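PDB 3III: CocE/NonD family hydrolase from Staphylococcus aureus subsp. aureus COL, which probably hydrolyses ester or amide bonds as an alpha/beta-hydrolase related to cocaine esterase and the X-Pro dipeptidyl-peptidases, on substrates not yet established. Local coordinates for residues Glu18-Ile26 with Glu37-Thr45; His185-Glu193 with Gln312-Leu320. One frame throughout, in Å; residues are numbered along the deposited sequence. Where two conformers were deposited one is given.

In the fold
Both contacts belong to the large mixed sheet of an alpha/beta-hydrolase fold, but at different places in it. Contact 1 (18-26 with 37-45) is the beta hairpin at one edge of that sheet, where strand 22-30 is outermost within the chain. Contact 2 (185-193 with 312-320) lies well inside, where strand 186-192 runs between parallel neighbours 162-168 and 262-267 and helix 306-319 packs on one face. Their centres are 25 Å apart and their nearest atoms about 13 Å; they do not touch and are related through the sheet that both reach. A nickel ion lies about 12 Å from the side chain of Val19, and a bound palmitic acid about 11 Å from that of Trp192.

Contact 1 of 2, residues Glu18-Ile26 with Glu37-Thr45; sequences EVKAGINHI and EMIMEKDGT
Gly22-Ile26 and Glu37-Lys42 pair as the two arms of an antiparallel beta hairpin at the edge of the hydrolase sheet. Three hydrogen-bonded pairs, Gly22 with Lys42, Asn24 with Met40 and Ile26 with Met38, each exchange two backbone bonds; the one from Gly22 N to Lys42 O is 2.8 Å and almost straight at 174°. Gly22 has positive phi (107°), a conformation that glycine adopts readily because it has no CB to collide with the preceding carbonyl.

Two side chains add polar links. Asn24 ND2 donates to Lys20 O at 2.8 Å, close to the amide plane, and to Met40 O at 3.2 Å. Since Asn24 N also donates to Met40 O, from the opposite face of the carbonyl plane, two donors grip that oxygen. Lys42, fully extended with CG anti to its backbone N (chi1 -178°), reaches back to the loop before strand 22-26 and brings NZ 3.1 Å from Val19 O, above the carbonyl plane.

Apolar groups divide between the two faces. Beside Lys42, the extended selenomethionine Met40 sets its SE 3.8 Å from Val19 CG1, while Ile26 CD1 meets Met40 CB; Phe59 of strand 53-60 also touches Met40. On the other face Ile23 lies alongside Ile39 and Glu41, whose carboxylate turns to Arg60 in a salt bridge. A water sits at the edge of the His25 imidazole, in its plane, beside ND1. The branched Ile39 suits this strand position: CG2 meets Ile23, whereas CG1 sits over one face of the His25 ring in a CH-pi contact, 4.0 Å from its centroid.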
ATOM      1  N   GLU A  18       9.046  14.090  28.356  1.00 17.17           N
ATOM      2  CA  GLU A  18      10.031  14.526  29.348  1.00 17.63           C
ATOM      3  C   GLU A  18      11.437  13.878  29.258  1.00 16.45           C
ATOM      4  O   GLU A  18      12.375  14.316  29.937  1.00 16.02           O
ATOM      5  CB  GLU A  18       9.441  14.366  30.732  1.00 18.40           C
ATOM      6  CG  GLU A  18       8.435  15.500  31.036  1.00 22.47           C
ATOM      7  CD  GLU A  18       7.316  15.072  31.969  1.00 26.85           C
ATOM      8  OE1 GLU A  18       7.432  13.941  32.510  1.00 29.77           O
ATOM      9  OE2 GLU A  18       6.334  15.859  32.152  1.00 27.08           O
ATOM     10  N   VAL A  19      11.581  12.892  28.385  1.00 14.52           N
ATOM     11  CA  VAL A  19      12.844  12.198  28.183  1.00 13.13           C
ATOM     12  C   VAL A  19      13.874  13.141  27.509  1.00 13.02           C
ATOM     13  O   VAL A  19      13.562  13.888  26.583  1.00 13.06           O
ATOM     14  CB  VAL A  19      12.606  10.933  27.358  1.00 13.30           C
ATOM     15  CG1 VAL A  19      13.882  10.194  27.112  1.00 11.49           C
ATOM     16  CG2 VAL A  19      11.614  10.011  28.094  1.00 12.24           C
ATOM     17  N   LYS A  20      15.112  13.087  27.959  1.00 11.81           N
ATOM     18  CA  LYS A  20      16.144  13.968  27.424  1.00 11.11           C
ATOM     19  C   LYS A  20      17.171  13.142  26.666  1.00  9.60           C
ATOM     20  O   LYS A  20      17.161  11.923  26.746  1.00  9.32           O
ATOM     21  CB  LYS A  20      16.754  14.787  28.567  1.00 11.77           C
ATOM     22  CG  LYS A  20      15.748  15.834  29.206  1.00 13.59           C
ATOM     23  CD  LYS A  20      15.303  16.948  28.193  1.00 17.17           C
ATOM     24  CE  LYS A  20      13.994  17.714  28.610  1.00 19.96           C
ATOM     25  NZ  LYS A  20      13.656  18.962  27.773  1.00 22.86           N
ATOM     26  N   ALA A  21      18.050  13.814  25.924  1.00  8.14           N
ATOM     27  CA  ALA A  21      19.072  13.146  25.114  1.00  6.42           C
ATOM     28  C   ALA A  21      19.936  12.279  25.994  1.00  5.67           C
ATOM     29  O   ALA A  21      20.151  12.595  27.143  1.00  3.04           O
ATOM     30  CB  ALA A  21      19.908  14.131  24.368  1.00  5.89           C
ATOM     31  N   GLY A  22      20.409  11.168  25.440  1.00  5.11           N
ATOM     32  CA  GLY A  22      21.298  10.278  26.171  1.00  5.12           C
ATOM     33  C   GLY A  22      20.613   9.002  26.599  1.00  4.60           C
ATOM     34  O   GLY A  22      19.539   8.633  26.096  1.00  3.48           O
ATOM     35  N   ILE A  23      21.271   8.301  27.520  1.00  4.93           N
ATOM     36  CA  ILE A  23      20.785   7.010  28.007  1.00  5.54           C
ATOM     37  C   ILE A  23      19.809   7.237  29.137  1.00  5.36           C
ATOM     38  O   ILE A  23      20.141   7.891  30.094  1.00  5.94           O
ATOM     39  CB  ILE A  23      21.926   6.158  28.533  1.00  6.16           C
ATOM     40  CG1 ILE A  23      22.931   5.836  27.408  1.00  7.72           C
ATOM     41  CG2 ILE A  23      21.365   4.888  29.149  1.00  6.01           C
ATOM     42  CD1 ILE A  23      24.366   5.421  27.958  1.00  8.19           C
ATOM     43  N   ASN A  24      18.608   6.703  29.012  1.00  4.67           N
ATOM     44  CA  ASN A  24      17.547   6.871  29.982  1.00  6.37           C
ATOM     45  C   ASN A  24      17.024   5.503  30.420  1.00  6.39           C
ATOM     46  O   ASN A  24      16.915   4.580  29.597  1.00  6.51           O
ATOM     47  CB  ASN A  24      16.375   7.630  29.346  1.00  6.52           C
ATOM     48  CG  ASN A  24      16.769   9.009  28.890  1.00  9.48           C
ATOM     49  OD1 ASN A  24      16.871   9.895  29.724  1.00  8.00           O
ATOM     50  ND2 ASN A  24      16.964   9.210  27.573  1.00  4.27           N
ATOM     51  N   HIS A  25      16.712   5.381  31.706  1.00  6.60           N
ATOM     52  CA  HIS A  25      15.921   4.255  32.169  1.00  7.44           C
ATOM     53  C   HIS A  25      14.506   4.702  32.221  1.00  7.08           C
ATOM     54  O   HIS A  25      14.194   5.662  32.912  1.00  8.60           O
ATOM     55  CB  HIS A  25      16.397   3.794  33.510  1.00  7.83           C
ATOM     56  CG  HIS A  25      17.759   3.204  33.461  1.00  9.03           C
ATOM     57  ND1 HIS A  25      17.979   1.849  33.359  1.00 11.78           N
ATOM     58  CD2 HIS A  25      18.982   3.789  33.477  1.00  8.98           C
ATOM     59  CE1 HIS A  25      19.283   1.616  33.331  1.00  9.10           C
ATOM     60  NE2 HIS A  25      19.914   2.776  33.406  1.00 11.55           N
ATOM     61  N   ILE A  26      13.650   4.057  31.442  1.00  6.81           N
ATOM     62  CA  ILE A  26      12.278   4.469  31.320  1.00  6.61           C
ATOM     63  C   ILE A  26      11.350   3.303  31.651  1.00  6.81           C
ATOM     64  O   ILE A  26      11.796   2.159  31.751  1.00  7.22           O
ATOM     65  CB  ILE A  26      11.997   5.011  29.902  1.00  6.32           C
ATOM     66  CG1 ILE A  26      12.013   3.881  28.892  1.00  6.18           C
ATOM     67  CG2 ILE A  26      13.046   6.090  29.550  1.00  4.68           C
ATOM     68  CD1 ILE A  26      11.296   4.187  27.557  1.00  4.19           C
ATOM     69  N   GLU A  37       9.910  -1.747  32.238  1.00  8.01           N
ATOM     70  CA  GLU A  37      11.208  -1.077  32.361  1.00  9.12           C
ATOM     71  C   GLU A  37      12.165  -1.479  31.226  1.00  7.87           C
ATOM     72  O   GLU A  37      12.274  -2.624  30.865  1.00  8.39           O
ATOM     73  CB  GLU A  37      11.902  -1.490  33.681  1.00 10.60           C
ATOM     74  CG  GLU A  37      11.121  -1.320  34.950  1.00 16.50           C
ATOM     75  CD  GLU A  37      11.633  -2.203  36.145  1.00 22.96           C
ATOM     76  OE1 GLU A  37      11.056  -3.318  36.421  1.00 26.70           O
ATOM     77  OE2 GLU A  37      12.587  -1.749  36.822  1.00 27.53           O
HETATM   78  N   MSE A  38      12.869  -0.500  30.695  1.00  6.33           N
HETATM   79  CA  MSE A  38      13.820  -0.701  29.686  1.00  7.10           C
HETATM   80  C   MSE A  38      14.675   0.540  29.642  1.00  7.25           C
HETATM   81  O   MSE A  38      14.389   1.524  30.344  1.00  7.71           O
HETATM   82  CB  MSE A  38      13.137  -0.945  28.340  1.00  6.73           C
HETATM   83  CG  MSE A  38      12.384   0.239  27.788  1.00  8.85           C
HETATM   84 SE   MSE A  38      11.391  -0.368  26.156  1.00 18.93          SE
HETATM   85  CE  MSE A  38       9.995  -1.569  27.044  1.00  8.45           C
ATOM     86  N   ILE A  39      15.692   0.481  28.791  1.00  6.23           N
ATOM     87  CA  ILE A  39      16.534   1.609  28.460  1.00  6.90           C
ATOM     88  C   ILE A  39      16.087   2.244  27.154  1.00  7.38           C
ATOM     89  O   ILE A  39      15.767   1.563  26.189  1.00  7.71           O
ATOM     90  CB  ILE A  39      17.998   1.176  28.365  1.00  8.00           C
ATOM     91  CG1 ILE A  39      18.551   0.907  29.765  1.00  8.45           C
ATOM     92  CG2 ILE A  39      18.823   2.206  27.599  1.00  9.02           C
ATOM     93  CD1 ILE A  39      19.959   0.262  29.767  1.00 12.17           C
HETATM   94  N   MSE A  40      16.010   3.570  27.132  1.00  7.70           N
HETATM   95  CA  MSE A  40      15.898   4.321  25.898  1.00  7.28           C
HETATM   96  C   MSE A  40      17.090   5.290  25.778  1.00  7.99           C
HETATM   97  O   MSE A  40      17.316   6.167  26.663  1.00  9.48           O
HETATM   98  CB  MSE A  40      14.574   5.086  25.861  1.00  7.24           C
HETATM   99  CG  MSE A  40      14.379   5.861  24.551  1.00 10.14           C
HETATM  100 SE   MSE A  40      13.042   7.274  24.783  1.00 18.57          SE
HETATM  101  CE  MSE A  40      12.951   7.879  22.899  1.00  9.10           C
ATOM    102  N   GLU A  41      17.862   5.116  24.718  1.00  7.84           N
ATOM    103  CA  GLU A  41      18.909   6.060  24.347  1.00  8.37           C
ATOM    104  C   GLU A  41      18.276   6.977  23.343  1.00  7.55           C
ATOM    105  O   GLU A  41      17.775   6.538  22.300  1.00  7.71           O
ATOM    106  CB  GLU A  41      20.138   5.349  23.730  1.00  9.39           C
ATOM    107  CG  GLU A  41      20.695   4.273  24.605  1.00 12.31           C
ATOM    108  CD  GLU A  41      22.071   3.711  24.152  1.00 16.03           C
ATOM    109  OE1 GLU A  41      22.814   4.389  23.392  1.00 17.61           O
ATOM    110  OE2 GLU A  41      22.389   2.592  24.612  1.00 13.68           O
ATOM    111  N   LYS A  42      18.189   8.245  23.701  1.00  6.86           N
ATOM    112  CA  LYS A  42      17.546   9.212  22.862  1.00  7.08           C
ATOM    113  C   LYS A  42      18.574  10.108  22.168  1.00  7.74           C
ATOM    114  O   LYS A  42      19.530  10.621  22.807  1.00  6.66           O
ATOM    115  CB  LYS A  42      16.592  10.052  23.695  1.00  6.83           C
ATOM    116  CG  LYS A  42      15.829  11.062  22.900  1.00  6.45           C
ATOM    117  CD  LYS A  42      14.817  11.807  23.731  1.00  8.66           C
ATOM    118  CE  LYS A  42      14.197  12.883  22.852  1.00 11.07           C
ATOM    119  NZ  LYS A  42      13.124  13.573  23.555  1.00 14.64           N
ATOM    120  N   ASP A  43      18.332  10.344  20.884  1.00  8.20           N
ATOM    121  CA  ASP A  43      19.189  11.211  20.076  1.00  9.67           C
ATOM    122  C   ASP A  43      20.601  10.727  19.843  1.00 10.43           C
ATOM    123  O   ASP A  43      21.465  11.555  19.630  1.00 10.93           O
ATOM    124  CB  ASP A  43      19.284  12.639  20.630  1.00  9.60           C
ATOM    125  CG  ASP A  43      18.011  13.435  20.428  1.00 11.53           C
ATOM    126  OD1 ASP A  43      17.194  13.108  19.517  1.00  8.18           O
ATOM    127  OD2 ASP A  43      17.844  14.438  21.164  1.00 15.95           O
ATOM    128  N   GLY A  44      20.836   9.430  19.830  1.00 10.13           N
ATOM    129  CA  GLY A  44      22.073   8.902  19.248  1.00 10.57           C
ATOM    130  C   GLY A  44      22.198   9.257  17.777  1.00  9.94           C
ATOM    131  O   GLY A  44      21.199   9.556  17.131  1.00  8.09           O
ATOM    132  N   THR A  45      23.429   9.289  17.263  1.00  9.24           N
ATOM    133  CA  THR A  45      23.654   9.637  15.858  1.00  9.26           C
ATOM    134  C   THR A  45      24.407   8.537  15.163  1.00  8.16           C
ATOM    135  O   THR A  45      25.152   7.823  15.785  1.00  8.57           O
ATOM    136  CB  THR A  45      24.449  10.942  15.685  1.00  9.47           C
ATOM    137  OG1 THR A  45      25.721  10.786  16.310  1.00  9.80           O
ATOM    138  CG2 THR A  45      23.722  12.099  16.302  1.00 11.66           C
TER
HETATM  139  O   HOH W   1      15.772   0.610  33.190  1.00 20.37           O

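Contact 2 of 2, residues His185-Glu193 with Gln312-Leu320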
ATOM      1  N   HIS A 185      23.598  -7.552   6.938  1.00  9.35           N
ATOM      2  CA  HIS A 185      22.959  -7.897   8.226  1.00  9.07           C
ATOM      3  C   HIS A 185      21.465  -7.700   8.290  1.00  8.64           C
ATOM      4  O   HIS A 185      20.883  -7.859   9.360  1.00  8.14           O
ATOM      5  CB  HIS A 185      23.689  -7.158   9.365  1.00  9.14           C
ATOM      6  CG  HIS A 185      25.129  -7.549   9.454  1.00 11.37           C
ATOM      7  ND1 HIS A 185      26.109  -6.951   8.692  1.00  8.95           N
ATOM      8  CD2 HIS A 185      25.740  -8.544  10.146  1.00 15.32           C
ATOM      9  CE1 HIS A 185      27.274  -7.517   8.970  1.00 14.01           C
ATOM     10  NE2 HIS A 185      27.077  -8.491   9.844  1.00 11.03           N
ATOM     11  N   LEU A 186      20.823  -7.356   7.164  1.00  8.05           N
ATOM     12  CA  LEU A 186      19.374  -7.363   7.081  1.00  7.99           C
ATOM     13  C   LEU A 186      18.993  -8.835   6.863  1.00  8.63           C
ATOM     14  O   LEU A 186      19.210  -9.399   5.771  1.00  8.36           O
ATOM     15  CB  LEU A 186      18.856  -6.501   5.910  1.00  8.14           C
ATOM     16  CG  LEU A 186      17.323  -6.474   5.755  1.00  8.50           C
ATOM     17  CD1 LEU A 186      16.662  -5.831   6.989  1.00  5.82           C
ATOM     18  CD2 LEU A 186      16.899  -5.834   4.402  1.00  4.73           C
ATOM     19  N   LYS A 187      18.449  -9.463   7.899  1.00  8.55           N
ATOM     20  CA  LYS A 187      18.148 -10.894   7.901  1.00  7.35           C
ATOM     21  C   LYS A 187      16.660 -11.213   7.689  1.00  7.62           C
ATOM     22  O   LYS A 187      16.319 -12.376   7.475  1.00  8.26           O
ATOM     23  CB  LYS A 187      18.594 -11.551   9.220  1.00  7.42           C
ATOM     24  CG  LYS A 187      20.092 -11.394   9.534  1.00 11.94           C
ATOM     25  CD  LYS A 187      20.971 -11.996   8.449  1.00 14.21           C
ATOM     26  CE  LYS A 187      22.485 -11.917   8.783  1.00 17.34           C
ATOM     27  NZ  LYS A 187      22.816 -13.073   9.691  1.00 18.40           N
ATOM     28  N   ALA A 188      15.786 -10.199   7.733  1.00  7.21           N
ATOM     29  CA  ALA A 188      14.329 -10.390   7.573  1.00  7.48           C
ATOM     30  C   ALA A 188      13.662  -9.024   7.393  1.00  6.99           C
ATOM     31  O   ALA A 188      14.191  -8.008   7.888  1.00  7.04           O
ATOM     32  CB  ALA A 188      13.749 -11.111   8.805  1.00  6.15           C
HETATM   33  N   MSE A 189      12.498  -8.991   6.748  1.00  6.56           N
HETATM   34  CA  MSE A 189      11.788  -7.740   6.523  1.00  7.31           C
HETATM   35  C   MSE A 189      10.290  -7.959   6.552  1.00  7.63           C
HETATM   36  O   MSE A 189       9.787  -9.007   6.079  1.00  8.80           O
HETATM   37  CB  MSE A 189      12.181  -7.122   5.168  1.00  8.28           C
HETATM   38  CG  MSE A 189      11.919  -8.043   4.019  1.00 10.42           C
HETATM   39 SE   MSE A 189      12.672  -7.392   2.293  1.00 16.96          SE
HETATM   40  CE  MSE A 189      11.546  -5.699   2.179  1.00  5.98           C
ATOM     41  N   ILE A 190       9.584  -6.968   7.101  1.00  7.87           N
ATOM     42  CA  ILE A 190       8.130  -6.980   7.212  1.00  7.69           C
ATOM     43  C   ILE A 190       7.605  -5.631   6.643  1.00  8.00           C
ATOM     44  O   ILE A 190       7.318  -4.674   7.404  1.00  8.24           O
ATOM     45  CB  ILE A 190       7.658  -7.183   8.651  1.00  8.33           C
ATOM     46  CG1 ILE A 190       8.305  -8.432   9.284  1.00  6.94           C
ATOM     47  CG2 ILE A 190       6.112  -7.312   8.718  1.00  7.01           C
ATOM     48  CD1 ILE A 190       7.931  -8.602  10.754  1.00  3.82           C
ATOM     49  N   PRO A 191       7.557  -5.524   5.296  1.00  7.73           N
ATOM     50  CA  PRO A 191       6.951  -4.337   4.700  1.00  7.64           C
ATOM     51  C   PRO A 191       5.431  -4.474   4.813  1.00  7.95           C
ATOM     52  O   PRO A 191       4.783  -5.184   4.016  1.00  9.03           O
ATOM     53  CB  PRO A 191       7.413  -4.403   3.253  1.00  8.75           C
ATOM     54  CG  PRO A 191       7.649  -5.879   3.010  1.00  8.82           C
ATOM     55  CD  PRO A 191       8.228  -6.370   4.273  1.00  7.16           C
ATOM     56  N   TRP A 192       4.868  -3.856   5.843  1.00  8.60           N
ATOM     57  CA  TRP A 192       3.480  -4.011   6.149  1.00  8.66           C
ATOM     58  C   TRP A 192       2.694  -2.887   5.458  1.00 10.69           C
ATOM     59  O   TRP A 192       2.441  -1.835   6.045  1.00 10.66           O
ATOM     60  CB  TRP A 192       3.252  -4.005   7.675  1.00  7.99           C
ATOM     61  CG  TRP A 192       1.917  -4.583   8.032  1.00  8.48           C
ATOM     62  CD1 TRP A 192       0.702  -3.967   7.949  1.00  7.10           C
ATOM     63  CD2 TRP A 192       1.646  -5.906   8.542  1.00  8.62           C
ATOM     64  NE1 TRP A 192      -0.286  -4.802   8.413  1.00  7.23           N
ATOM     65  CE2 TRP A 192       0.252  -6.000   8.751  1.00  9.75           C
ATOM     66  CE3 TRP A 192       2.437  -7.001   8.836  1.00  8.18           C
ATOM     67  CZ2 TRP A 192      -0.375  -7.167   9.223  1.00 10.27           C
ATOM     68  CZ3 TRP A 192       1.838  -8.158   9.296  1.00  9.36           C
ATOM     69  CH2 TRP A 192       0.431  -8.252   9.471  1.00  8.85           C
ATOM     70  N   GLU A 193       2.284  -3.156   4.214  1.00  9.61           N
ATOM     71  CA  GLU A 193       1.594  -2.168   3.341  1.00  9.43           C
ATOM     72  C   GLU A 193       2.549  -1.049   2.892  1.00 10.25           C
ATOM     73  O   GLU A 193       2.665   0.010   3.537  1.00 10.68           O
ATOM     74  CB  GLU A 193       0.325  -1.579   3.952  1.00  9.99           C
ATOM     75  CG  GLU A 193      -0.765  -2.665   4.189  1.00  9.12           C
ATOM     76  CD  GLU A 193      -2.144  -2.122   4.052  1.00 11.12           C
ATOM     77  OE1 GLU A 193      -2.874  -2.116   5.077  1.00 11.48           O
ATOM     78  OE2 GLU A 193      -2.467  -1.711   2.918  1.00 12.76           O
ATOM     79  N   GLN A 312       4.130 -11.533  13.260  1.00  8.73           N
ATOM     80  CA  GLN A 312       5.413 -10.790  13.060  1.00  8.20           C
ATOM     81  C   GLN A 312       6.499 -11.370  13.943  1.00  8.33           C
ATOM     82  O   GLN A 312       7.634 -11.565  13.501  1.00  8.08           O
ATOM     83  CB  GLN A 312       5.270  -9.300  13.361  1.00  7.61           C
ATOM     84  CG  GLN A 312       4.343  -8.464  12.445  1.00  7.26           C
ATOM     85  CD  GLN A 312       4.018  -7.097  13.059  1.00  9.81           C
ATOM     86  OE1 GLN A 312       4.902  -6.402  13.571  1.00  8.58           O
ATOM     87  NE2 GLN A 312       2.764  -6.690  12.967  1.00  8.52           N
ATOM     88  N   LYS A 313       6.138 -11.635  15.203  1.00  8.51           N
ATOM     89  CA  LYS A 313       7.099 -12.115  16.178  1.00  8.57           C
ATOM     90  C   LYS A 313       7.529 -13.556  15.841  1.00  8.43           C
ATOM     91  O   LYS A 313       8.684 -13.899  15.993  1.00  6.96           O
ATOM     92  CB  LYS A 313       6.521 -12.018  17.622  1.00  8.68           C
ATOM     93  CG  LYS A 313       7.477 -12.562  18.751  1.00 10.63           C
ATOM     94  CD  LYS A 313       6.840 -12.318  20.172  1.00 13.96           C
ATOM     95  CE  LYS A 313       6.565 -13.613  20.881  1.00 20.30           C
ATOM     96  NZ  LYS A 313       7.821 -14.556  20.989  1.00 17.45           N
ATOM     97  N   SER A 314       6.604 -14.387  15.367  1.00  8.08           N
ATOM     98  CA  SER A 314       6.956 -15.738  15.028  1.00  8.68           C
ATOM     99  C   SER A 314       7.992 -15.749  13.857  1.00  8.39           C
ATOM    100  O   SER A 314       8.977 -16.488  13.897  1.00  7.79           O
ATOM    101  CB  SER A 314       5.713 -16.579  14.702  1.00  9.42           C
ATOM    102  OG  SER A 314       6.166 -17.868  14.226  1.00 11.83           O
ATOM    103  N   PHE A 315       7.779 -14.875  12.884  1.00  6.85           N
ATOM    104  CA  PHE A 315       8.674 -14.713  11.721  1.00  7.67           C
ATOM    105  C   PHE A 315      10.042 -14.220  12.180  1.00  7.46           C
ATOM    106  O   PHE A 315      11.071 -14.802  11.824  1.00  8.08           O
ATOM    107  CB  PHE A 315       8.015 -13.738  10.756  1.00  7.11           C
ATOM    108  CG  PHE A 315       8.841 -13.320   9.571  1.00  7.60           C
ATOM    109  CD1 PHE A 315       9.126 -14.207   8.528  1.00  9.24           C
ATOM    110  CD2 PHE A 315       9.275 -12.005   9.466  1.00  6.42           C
ATOM    111  CE1 PHE A 315       9.846 -13.775   7.413  1.00  6.33           C
ATOM    112  CE2 PHE A 315       9.992 -11.563   8.357  1.00  6.99           C
ATOM    113  CZ  PHE A 315      10.279 -12.470   7.311  1.00  8.88           C
ATOM    114  N   PHE A 316      10.045 -13.212  13.033  1.00  7.12           N
ATOM    115  CA  PHE A 316      11.316 -12.670  13.530  1.00  8.15           C
ATOM    116  C   PHE A 316      12.027 -13.613  14.514  1.00  7.85           C
ATOM    117  O   PHE A 316      13.234 -13.612  14.552  1.00  9.00           O
ATOM    118  CB  PHE A 316      11.139 -11.290  14.164  1.00  7.57           C
ATOM    119  CG  PHE A 316      11.177 -10.113  13.189  1.00  8.67           C
ATOM    120  CD1 PHE A 316      11.444 -10.251  11.845  1.00  8.95           C
ATOM    121  CD2 PHE A 316      10.907  -8.821  13.675  1.00  6.34           C
ATOM    122  CE1 PHE A 316      11.466  -9.125  10.982  1.00  8.93           C
ATOM    123  CE2 PHE A 316      10.999  -7.711  12.872  1.00  8.24           C
ATOM    124  CZ  PHE A 316      11.257  -7.863  11.494  1.00 10.54           C
ATOM    125  N   ASP A 317      11.290 -14.387  15.312  1.00  8.17           N
ATOM    126  CA  ASP A 317      11.929 -15.345  16.198  1.00  7.76           C
ATOM    127  C   ASP A 317      12.656 -16.378  15.333  1.00  7.05           C
ATOM    128  O   ASP A 317      13.782 -16.830  15.674  1.00  5.93           O
ATOM    129  CB  ASP A 317      10.915 -16.096  17.071  1.00  6.97           C
ATOM    130  CG  ASP A 317      10.326 -15.266  18.199  1.00 10.44           C
ATOM    131  OD1 ASP A 317      10.833 -14.164  18.539  1.00 11.29           O
ATOM    132  OD2 ASP A 317       9.357 -15.792  18.765  1.00 12.52           O
ATOM    133  N   PHE A 318      12.048 -16.746  14.195  1.00  6.20           N
ATOM    134  CA  PHE A 318      12.753 -17.692  13.289  1.00  6.57           C
ATOM    135  C   PHE A 318      13.993 -17.048  12.674  1.00  7.80           C
ATOM    136  O   PHE A 318      15.056 -17.653  12.677  1.00 10.52           O
ATOM    137  CB  PHE A 318      11.812 -18.191  12.200  1.00  6.61           C
ATOM    138  CG  PHE A 318      12.350 -19.326  11.393  1.00  6.50           C
ATOM    139  CD1 PHE A 318      12.124 -20.627  11.782  1.00  4.93           C
ATOM    140  CD2 PHE A 318      13.070 -19.092  10.228  1.00  9.84           C
ATOM    141  CE1 PHE A 318      12.647 -21.738  11.029  1.00  7.68           C
ATOM    142  CE2 PHE A 318      13.558 -20.187   9.454  1.00 11.78           C
ATOM    143  CZ  PHE A 318      13.329 -21.492   9.866  1.00  9.34           C
ATOM    144  N   TYR A 319      13.852 -15.851  12.092  1.00  8.60           N
ATOM    145  CA  TYR A 319      14.935 -15.251  11.293  1.00  8.62           C
ATOM    146  C   TYR A 319      15.946 -14.437  12.097  1.00  8.83           C
ATOM    147  O   TYR A 319      17.112 -14.418  11.718  1.00  8.05           O
ATOM    148  CB  TYR A 319      14.409 -14.457  10.045  1.00  8.68           C
ATOM    149  CG  TYR A 319      13.862 -15.389   9.014  1.00  8.44           C
ATOM    150  CD1 TYR A 319      14.697 -16.229   8.293  1.00 10.58           C
ATOM    151  CD2 TYR A 319      12.498 -15.535   8.856  1.00  9.07           C
ATOM    152  CE1 TYR A 319      14.196 -17.138   7.411  1.00 12.07           C
ATOM    153  CE2 TYR A 319      11.984 -16.435   7.978  1.00  9.29           C
ATOM    154  CZ  TYR A 319      12.832 -17.251   7.253  1.00  9.85           C
ATOM    155  OH  TYR A 319      12.326 -18.220   6.411  1.00  8.21           O
ATOM    156  N   LEU A 320      15.510 -13.737  13.149  1.00  7.62           N
ATOM    157  CA  LEU A 320      16.408 -12.898  13.909  1.00  7.58           C
ATOM    158  C   LEU A 320      16.936 -13.594  15.163  1.00  8.31           C
ATOM    159  O   LEU A 320      18.070 -13.341  15.552  1.00  8.01           O
ATOM    160  CB  LEU A 320      15.740 -11.592  14.299  1.00  8.02           C
ATOM    161  CG  LEU A 320      15.142 -10.767  13.161  1.00  7.36           C
ATOM    162  CD1 LEU A 320      14.565  -9.368  13.703  1.00  4.71           C
ATOM    163  CD2 LEU A 320      16.210 -10.482  12.065  1.00  5.41           C
TER
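Helix-on-sheet packing of the alpha/beta-hydrolase fold brings helix 312-319 against strand 186-192, a central strand of the mixed sheet. The two run nearly antiparallel (170°), their axes 8.5 Å apart at closest, and no hydrogen bond crosses between them: the join is made mostly by buried apolar side chains.

Ala188 and Ile190, alternate residues of the strand, both point at the helix. The small methyl of Ala188 lets the helix come close, with CB 3.6 Å from Tyr319 CB and also touching the rings of Phe315 and Phe316. Ile190 reaches farther. Its CG1 lies anti to the carbonyl carbon (chi1 -53°), and the extended branch carries CD1 over one face of Phe316, 3.7 Å from the ring centroid, a CH-pi contact. Leu320 CD1 covers the opposite face, so the ring is clamped between two aliphatic branches. Phe315 slides past Ile190 from the other direction, CE2 3.7 Å from Ile190 CG1; its ring also packs edge-to-face with Trp327.

At the ends of the contact, longer side chains combine apolar and polar roles. Lys187 lays CB against Leu320 CD2 and sends its amine to Asn162. Gln312 packs its aliphatic part on Ile190 CD1, and its OE1 accepts from Asn166 ND2. The Gln312 side chain crosses that of Trp192 at about a right angle; its amide plane is 48° from the indole, with NE2 4.0 Å above the ring plane, toward the rim.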